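Local coordinates for protein serine protease inhibitor 2 (Anopheles gambiae, PDB 3PZF) that restrains melanization in mosquito immunity by inhibiting clip-domain serine proteases, forming a covalent complex with at least one of them, at residues V77-N80 and D84-R87; S96-Q99 and D105-I108; I375-D380 and G384-A389. All blocks are in the same frame, centred on the assembly; numbering follows the deposited sequence.

Contact 1 of 3, residues V77-N80 and D84-R87; sequences VIQN and DHTR
Q79 and T86 meet where the loop leading into helix 83-98 turns back on the helix's first turn, a compact example of a loop held by a helix side chain. Inside, the fit is close and polar. The N-H of Q79 points to T86 OG1, with Q79 N and T86 OG1 3.3 Å apart and the angle at the hydrogen 150°. The same hydroxyl is hydrogen-bonded to the carbonyl O of N82, one turn back along the chain, so two backbone partners fix its rotation. OG1 stands beside the backbone N of T86 (chi1 -64°), where it can serve both. I78 CG2 lies 3.5 Å from T86 OG1, a van der Waals touch of a methyl on the hydroxyl.

On the outer side the contact is looser. Q79 CB sits over one face of the H85 imidazole, 4.1 Å from the ring centroid and 28° off its normal, a CH-pi contact whose nearest ring atom is H85 CD2. H85 itself is exposed, and the residue after Q79, N80, is poorly ordered and not modelled past CB. The amide of Q79 bends away from these neighbours, and its OE1 is hydrogen-bonded to Q22 NE2.

Around this pair, V77, I78 and buried T86 lie on helix 45-58, where I78 packs on Y56 and T86 on T53. The salt bridge of R87 to E57 joins the same helix, and Y90 OH is hydrogen-bonded to V77 O. T86 and R87 also reach helix 122-132, both touching Y132.

Contact 2 of 3, residues S96-Q99 and D105-I108; sequences SAQQ and DLNI
A97 and Q98, in the last turn of helix 83-98, pack on L106 and I108 at the start of strand 105-115; in the serpin fold these are helix D and the second strand of the central sheet A, and the contact is buried where one gives way to the other. It illustrates how a helix end can meet a strand through carbonyls and solvent as much as through side chains. Strand 105-115 pairs with strand 177-188, while L106 and A97 both rest on L387 of the neighbouring sheet.

L106 meets the helix end with both its CB and its CD2. With CG anti to the backbone N (chi1 -167°), CD2 of L106 comes within 4.1 Å of Q98 CG, and L106 CB is 3.7 Å from A97 O, a carbonyl that is also hydrogen-bonded to Y104 OH. The outstretched side chain of Q98 lies across I108 and carries its amide to the strand, nearly parallel to that of N107 (planes 20° apart) but offset, so that the two amides approach by their ends rather than their faces. N107 ND2 is hydrogen-bonded to H158 O.

Water bridges the main chains: one molecule is held by L106 N at 3.2 Å and by Q98 O at 3.1 Å. Alongside it, the backbones approach each other directly in a CA-H...O contact, with Q98 CA 3.5 Å from L106 O and an angle of 131° at the hydrogen.

Contact 3 of 3, residues I375-D380 and G384-A389; sequences IFFIED and GTMLFA
F377 holds its CG over its own backbone, flanked by N and C (chi1 62°), which turns the far end of the ring away from M386. The methionine, stretched out to its tip, runs athwart the phenylalanine and sets M386 CE 3.7 Å from F377 CB, meeting the near end of the ring obliquely as well. On the opposite face of the hairpin, I378 CG1 and F388 CG take the same position beside the backbone N (chi1 -65° and -75°); the two side chains therefore run together, I378 CD1 lying 3.8 Å from F388 CD2.

Strands 374-380 and 386-392 form this antiparallel hairpin in sheet B of the serpin fold, and two bulges interrupt its ladder. I378 N donates to F388 O at 2.9 Å. In return I378 O accepts twice, from F388 N at 3.3 Å in a nearly straight bond on a lone pair, and from L387 N at 3.0 Å, close to the carbonyl axis but more bent. Two residues facing one make this a classic bulge. Nearer the turn, D380 faces both G384 and T385 in a G1 bulge: D380 N binds T385 O at 3.0 Å and D380 O takes G384 N at 2.8 Å. A side chain at G384 would press against the preceding carbonyl O, which by itself calls for glycine.

F388 and I378 pack against strand 177-188, whereas M386 and A389 lie against helix 24-35, so the hairpin is covered on both faces. The buried acids are well supplied with partners. E379 OE1 has a salt bridge to R21 and a water shared with G384 O; D380 OD2 is probably hydrogen-bonded to S96 OG and accepts from a water held by T385 OG1, while OD1 pairs with T382 OG1. R21 would probably keep E379 ionised despite its burial, and the hydroxyl and water donors would help stabilise a charge on D380.

Overall arrangement
The three contacts follow one another along the chain without overlap. Contacts 1 and 2 share helix 83-98, one at its start and the other at its end, their centres 20 Å apart. Contact 3 comes far later in sequence, yet its centre is just 13 Å from that of contact 2, and the two touch through S96 and D380. Contact 1 stays clear of contact 3, their nearest atoms about 11 Å apart. Helix 83-98 thus runs from a partly exposed loop to a buried junction between sheet A, which accepts the reactive loop when serpins inhibit proteases, and the hairpin of sheet B.

Contact 1 of 3, residues V77-N80 and D84-R87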
loop_
_atom_site.group_PDB
_atom_site.type_symbol
_atom_site.label_atom_id
_atom_site.label_comp_id
_atom_site.label_asym_id
_atom_site.label_seq_id
_atom_site.Cartn_x
_atom_site.Cartn_y
_atom_site.Cartn_z
ATOM N N VAL A 77 -1.004 13.395 8.628
ATOM C CA VAL A 77 -1.230 12.008 8.945
ATOM C C VAL A 77 -1.889 11.870 10.314
ATOM O O VAL A 77 -2.539 10.871 10.604
ATOM C CB VAL A 77 0.132 11.259 8.912
ATOM C CG1 VAL A 77 0.221 10.187 9.991
ATOM C CG2 VAL A 77 0.391 10.707 7.536
ATOM N N ILE A 78 -1.741 12.885 11.159
ATOM C CA ILE A 78 -2.294 12.848 12.508
ATOM C C ILE A 78 -3.702 13.443 12.532
ATOM O O ILE A 78 -4.005 14.341 11.748
ATOM C CB ILE A 78 -1.380 13.625 13.502
ATOM C CG1 ILE A 78 0.010 12.969 13.568
ATOM C CG2 ILE A 78 -2.028 13.735 14.892
ATOM C CD1 ILE A 78 0.000 11.448 13.710
ATOM N N GLN A 79 -4.545 12.951 13.447
ATOM C CA GLN A 79 -5.935 13.373 13.518
ATOM C C GLN A 79 -6.121 14.513 14.496
ATOM O O GLN A 79 -6.010 14.321 15.703
ATOM C CB GLN A 79 -6.828 12.204 13.938
ATOM C CG GLN A 79 -6.813 11.035 12.967
ATOM C CD GLN A 79 -7.112 11.451 11.538
ATOM O OE1 GLN A 79 -6.362 11.114 10.626
ATOM N NE2 GLN A 79 -8.213 12.185 11.336
ATOM N N ASN A 80 -6.417 15.698 13.969
ATOM C CA ASN A 80 -6.666 16.874 14.804
ATOM C C ASN A 80 -5.660 17.015 15.951
ATOM O O ASN A 80 -5.997 17.530 17.025
ATOM C CB ASN A 80 -8.092 16.828 15.366
ATOM N N ASP A 84 -5.886 10.705 21.459
ATOM C CA ASP A 84 -6.958 9.739 21.671
ATOM C C ASP A 84 -7.686 9.461 20.361
ATOM O O ASP A 84 -8.041 8.313 20.067
ATOM C CB ASP A 84 -7.964 10.272 22.679
ATOM C CG ASP A 84 -9.084 9.289 22.945
ATOM O OD1 ASP A 84 -8.791 8.219 23.524
ATOM O OD2 ASP A 84 -10.248 9.579 22.577
ATOM N N HIS A 85 -7.938 10.525 19.600
ATOM C CA HIS A 85 -8.635 10.405 18.322
ATOM C C HIS A 85 -7.749 9.667 17.340
ATOM O O HIS A 85 -8.232 8.929 16.484
ATOM C CB HIS A 85 -8.928 11.770 17.716
ATOM C CG HIS A 85 -9.810 11.713 16.502
ATOM N ND1 HIS A 85 -10.492 10.572 16.127
ATOM C CD2 HIS A 85 -10.136 12.660 15.589
ATOM C CE1 HIS A 85 -11.189 10.816 15.031
ATOM N NE2 HIS A 85 -10.991 12.076 14.683
ATOM N N THR A 86 -6.445 9.919 17.429
ATOM C CA THR A 86 -5.517 9.347 16.455
ATOM C C THR A 86 -5.483 7.835 16.627
ATOM O O THR A 86 -5.580 7.088 15.650
ATOM C CB THR A 86 -4.105 9.965 16.599
ATOM O OG1 THR A 86 -4.170 11.362 16.283
ATOM C CG2 THR A 86 -3.085 9.297 15.673
ATOM N N ARG A 87 -5.357 7.392 17.870
ATOM C CA ARG A 87 -5.360 5.981 18.182
ATOM C C ARG A 87 -6.655 5.309 17.738
ATOM O O ARG A 87 -6.598 4.296 17.070
ATOM C CB ARG A 87 -5.135 5.763 19.670
ATOM C CG ARG A 87 -3.691 6.013 20.076
ATOM C CD ARG A 87 -3.558 6.173 21.630
ATOM N NE ARG A 87 -2.190 6.561 21.970
ATOM C CZ ARG A 87 -1.774 6.839 23.208
ATOM N NH1 ARG A 87 -2.616 6.755 24.229
ATOM N NH2 ARG A 87 -0.512 7.192 23.422
#

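Contact 2 of 3, residues S96-Q99 and D105-I108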
loop_
_atom_site.group_PDB
_atom_site.type_symbol
_atom_site.label_atom_id
_atom_site.label_comp_id
_atom_site.label_asym_id
_atom_site.label_seq_id
_atom_site.Cartn_x
_atom_site.Cartn_y
_atom_site.Cartn_z
ATOM N N SER A 96 -10.883 -2.757 10.544
ATOM C CA SER A 96 -11.858 -2.917 9.474
ATOM C C SER A 96 -11.179 -3.655 8.319
ATOM O O SER A 96 -11.774 -4.518 7.676
ATOM C CB SER A 96 -12.351 -1.563 8.961
ATOM O OG SER A 96 -13.191 -1.705 7.811
ATOM N N ALA A 97 -9.930 -3.298 8.050
ATOM C CA ALA A 97 -9.213 -3.890 6.908
ATOM C C ALA A 97 -8.820 -5.333 7.165
ATOM O O ALA A 97 -8.952 -6.186 6.283
ATOM C CB ALA A 97 -7.957 -3.091 6.581
ATOM N N GLN A 98 -8.324 -5.601 8.369
ATOM C CA GLN A 98 -7.717 -6.888 8.673
ATOM C C GLN A 98 -8.705 -7.816 9.328
ATOM O O GLN A 98 -8.334 -8.916 9.738
ATOM C CB GLN A 98 -6.559 -6.741 9.648
ATOM C CG GLN A 98 -5.367 -5.999 9.150
ATOM C CD GLN A 98 -4.303 -5.960 10.218
ATOM O OE1 GLN A 98 -3.352 -6.729 10.182
ATOM N NE2 GLN A 98 -4.484 -5.101 11.203
ATOM N N GLN A 99 -9.950 -7.370 9.440
ATOM C CA GLN A 99 -10.947 -8.119 10.197
ATOM C C GLN A 99 -10.839 -9.582 9.805
ATOM O O GLN A 99 -10.814 -9.907 8.620
ATOM C CB GLN A 99 -12.361 -7.597 9.906
ATOM N N ASP A 105 -8.328 -12.639 3.378
ATOM C CA ASP A 105 -7.304 -12.644 4.403
ATOM C C ASP A 105 -6.425 -11.453 4.101
ATOM O O ASP A 105 -5.755 -11.411 3.073
ATOM C CB ASP A 105 -6.514 -13.935 4.295
ATOM C CG ASP A 105 -5.714 -14.227 5.525
ATOM O OD1 ASP A 105 -5.642 -13.351 6.416
ATOM O OD2 ASP A 105 -5.157 -15.338 5.599
ATOM N N LEU A 106 -6.439 -10.464 4.981
ATOM C CA LEU A 106 -5.559 -9.329 4.806
ATOM C C LEU A 106 -4.770 -9.115 6.086
ATOM O O LEU A 106 -5.355 -9.053 7.169
ATOM C CB LEU A 106 -6.357 -8.096 4.438
ATOM C CG LEU A 106 -5.467 -6.939 3.939
ATOM C CD1 LEU A 106 -6.224 -6.054 2.974
ATOM C CD2 LEU A 106 -4.933 -6.120 5.123
ATOM N N ASN A 107 -3.449 -9.016 5.987
ATOM C CA ASN A 107 -2.646 -8.776 7.197
ATOM C C ASN A 107 -1.654 -7.645 6.975
ATOM O O ASN A 107 -0.914 -7.645 5.987
ATOM C CB ASN A 107 -1.923 -10.048 7.657
ATOM C CG ASN A 107 -1.289 -9.893 9.034
ATOM O OD1 ASN A 107 -1.906 -9.345 9.952
ATOM N ND2 ASN A 107 -0.055 -10.362 9.181
ATOM N N ILE A 108 -1.669 -6.670 7.884
ATOM C CA ILE A 108 -0.661 -5.621 7.912
ATOM C C ILE A 108 0.248 -5.879 9.120
ATOM O O ILE A 108 -0.229 -6.018 10.252
ATOM C CB ILE A 108 -1.328 -4.247 8.037
ATOM C CG1 ILE A 108 -2.154 -3.941 6.777
ATOM C CG2 ILE A 108 -0.301 -3.138 8.275
ATOM C CD1 ILE A 108 -3.146 -2.767 7.043
HETATM O O HOH W 1 -5.960 -10.377 9.172
HETATM O O HOH W 2 -7.905 -11.240 7.671
#

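Contact 3 of 3, residues I375-D380 and G384-A389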
loop_
_atom_site.group_PDB
_atom_site.type_symbol
_atom_site.label_atom_id
_atom_site.label_comp_id
_atom_site.label_asym_id
_atom_site.label_seq_id
_atom_site.Cartn_x
_atom_site.Cartn_y
_atom_site.Cartn_z
ATOM N N ILE A 375 -2.732 2.261 -13.549
ATOM C CA ILE A 375 -2.625 2.402 -12.093
ATOM C C ILE A 375 -3.700 1.534 -11.486
ATOM O O ILE A 375 -4.759 1.377 -12.076
ATOM C CB ILE A 375 -2.883 3.877 -11.731
ATOM C CG1 ILE A 375 -1.786 4.736 -12.390
ATOM C CG2 ILE A 375 -2.985 4.083 -10.159
ATOM C CD1 ILE A 375 -2.181 6.215 -12.646
ATOM N N PHE A 376 -3.438 0.941 -10.323
ATOM C CA PHE A 376 -4.482 0.240 -9.602
ATOM C C PHE A 376 -4.362 0.548 -8.110
ATOM O O PHE A 376 -3.302 1.001 -7.638
ATOM C CB PHE A 376 -4.399 -1.268 -9.837
ATOM C CG PHE A 376 -3.131 -1.898 -9.316
ATOM C CD1 PHE A 376 -2.006 -2.049 -10.145
ATOM C CD2 PHE A 376 -3.060 -2.370 -8.006
ATOM C CE1 PHE A 376 -0.824 -2.616 -9.649
ATOM C CE2 PHE A 376 -1.877 -2.949 -7.512
ATOM C CZ PHE A 376 -0.763 -3.071 -8.341
ATOM N N PHE A 377 -5.453 0.343 -7.382
ATOM C CA PHE A 377 -5.422 0.439 -5.924
ATOM C C PHE A 377 -6.513 -0.437 -5.318
ATOM O O PHE A 377 -7.489 -0.780 -5.989
ATOM C CB PHE A 377 -5.469 1.903 -5.404
ATOM C CG PHE A 377 -6.715 2.677 -5.751
ATOM C CD1 PHE A 377 -6.801 3.400 -6.932
ATOM C CD2 PHE A 377 -7.780 2.753 -4.846
ATOM C CE1 PHE A 377 -7.950 4.158 -7.220
ATOM C CE2 PHE A 377 -8.934 3.506 -5.155
ATOM C CZ PHE A 377 -8.994 4.200 -6.339
ATOM N N ILE A 378 -6.294 -0.874 -4.083
ATOM C CA ILE A 378 -7.304 -1.640 -3.375
ATOM C C ILE A 378 -7.758 -0.786 -2.216
ATOM O O ILE A 378 -6.917 -0.278 -1.470
ATOM C CB ILE A 378 -6.731 -2.953 -2.851
ATOM C CG1 ILE A 378 -6.326 -3.837 -4.054
ATOM C CG2 ILE A 378 -7.802 -3.689 -1.997
ATOM C CD1 ILE A 378 -5.681 -5.120 -3.632
ATOM N N GLU A 379 -9.067 -0.636 -2.060
ATOM C CA GLU A 379 -9.600 0.235 -1.008
ATOM C C GLU A 379 -10.590 -0.517 -0.127
ATOM O O GLU A 379 -11.277 -1.413 -0.595
ATOM C CB GLU A 379 -10.249 1.431 -1.703
ATOM C CG GLU A 379 -11.376 2.139 -1.023
ATOM C CD GLU A 379 -11.872 3.256 -1.912
ATOM O OE1 GLU A 379 -11.035 4.080 -2.321
ATOM O OE2 GLU A 379 -13.075 3.284 -2.245
ATOM N N ASP A 380 -10.603 -0.162 1.157
ATOM C CA ASP A 380 -11.668 -0.525 2.093
ATOM C C ASP A 380 -12.840 0.411 1.782
ATOM O O ASP A 380 -12.760 1.604 2.015
ATOM C CB ASP A 380 -11.152 -0.338 3.534
ATOM C CG ASP A 380 -12.206 -0.665 4.591
ATOM O OD1 ASP A 380 -13.418 -0.604 4.287
ATOM O OD2 ASP A 380 -11.812 -1.001 5.734
ATOM N N GLY A 384 -12.825 4.138 3.113
ATOM C CA GLY A 384 -12.030 4.886 2.159
ATOM C C GLY A 384 -10.534 4.573 2.154
ATOM O O GLY A 384 -9.777 5.177 1.405
ATOM N N THR A 385 -10.118 3.618 2.977
ATOM C CA THR A 385 -8.705 3.360 3.216
ATOM C C THR A 385 -8.000 2.868 1.955
ATOM O O THR A 385 -8.478 1.926 1.318
ATOM C CB THR A 385 -8.568 2.278 4.299
ATOM O OG1 THR A 385 -9.525 2.528 5.348
ATOM C CG2 THR A 385 -7.121 2.258 4.896
ATOM N N MET A 386 -6.864 3.488 1.614
ATOM C CA MET A 386 -6.087 3.081 0.441
ATOM C C MET A 386 -5.038 2.045 0.867
ATOM O O MET A 386 -3.915 2.394 1.237
ATOM C CB MET A 386 -5.423 4.298 -0.217
ATOM C CG MET A 386 -5.104 4.121 -1.731
ATOM S SD MET A 386 -4.161 5.511 -2.394
ATOM C CE MET A 386 -4.387 5.211 -4.156
ATOM N N LEU A 387 -5.439 0.773 0.857
ATOM C CA LEU A 387 -4.640 -0.298 1.427
ATOM C C LEU A 387 -3.485 -0.729 0.519
ATOM O O LEU A 387 -2.404 -1.065 1.004
ATOM C CB LEU A 387 -5.539 -1.491 1.745
ATOM C CG LEU A 387 -6.571 -1.167 2.842
ATOM C CD1 LEU A 387 -7.641 -2.250 2.835
ATOM C CD2 LEU A 387 -5.811 -1.112 4.184
ATOM N N PHE A 388 -3.733 -0.750 -0.792
ATOM C CA PHE A 388 -2.671 -1.010 -1.799
ATOM C C PHE A 388 -2.748 0.062 -2.861
ATOM O O PHE A 388 -3.855 0.516 -3.185
ATOM C CB PHE A 388 -2.874 -2.347 -2.526
ATOM C CG PHE A 388 -2.525 -3.559 -1.706
ATOM C CD1 PHE A 388 -1.334 -4.260 -1.945
ATOM C CD2 PHE A 388 -3.409 -4.039 -0.739
ATOM C CE1 PHE A 388 -1.034 -5.395 -1.219
ATOM C CE2 PHE A 388 -3.098 -5.182 -0.002
ATOM C CZ PHE A 388 -1.903 -5.852 -0.239
ATOM N N ALA A 389 -1.608 0.450 -3.419
ATOM C CA ALA A 389 -1.586 1.314 -4.614
ATOM C C ALA A 389 -0.436 0.842 -5.480
ATOM O O ALA A 389 0.606 0.438 -4.965
ATOM C CB ALA A 389 -1.371 2.760 -4.243
HETATM O O HOH W 3 -8.607 4.696 -1.207
HETATM O O HOH W 4 -9.514 0.183 6.516
#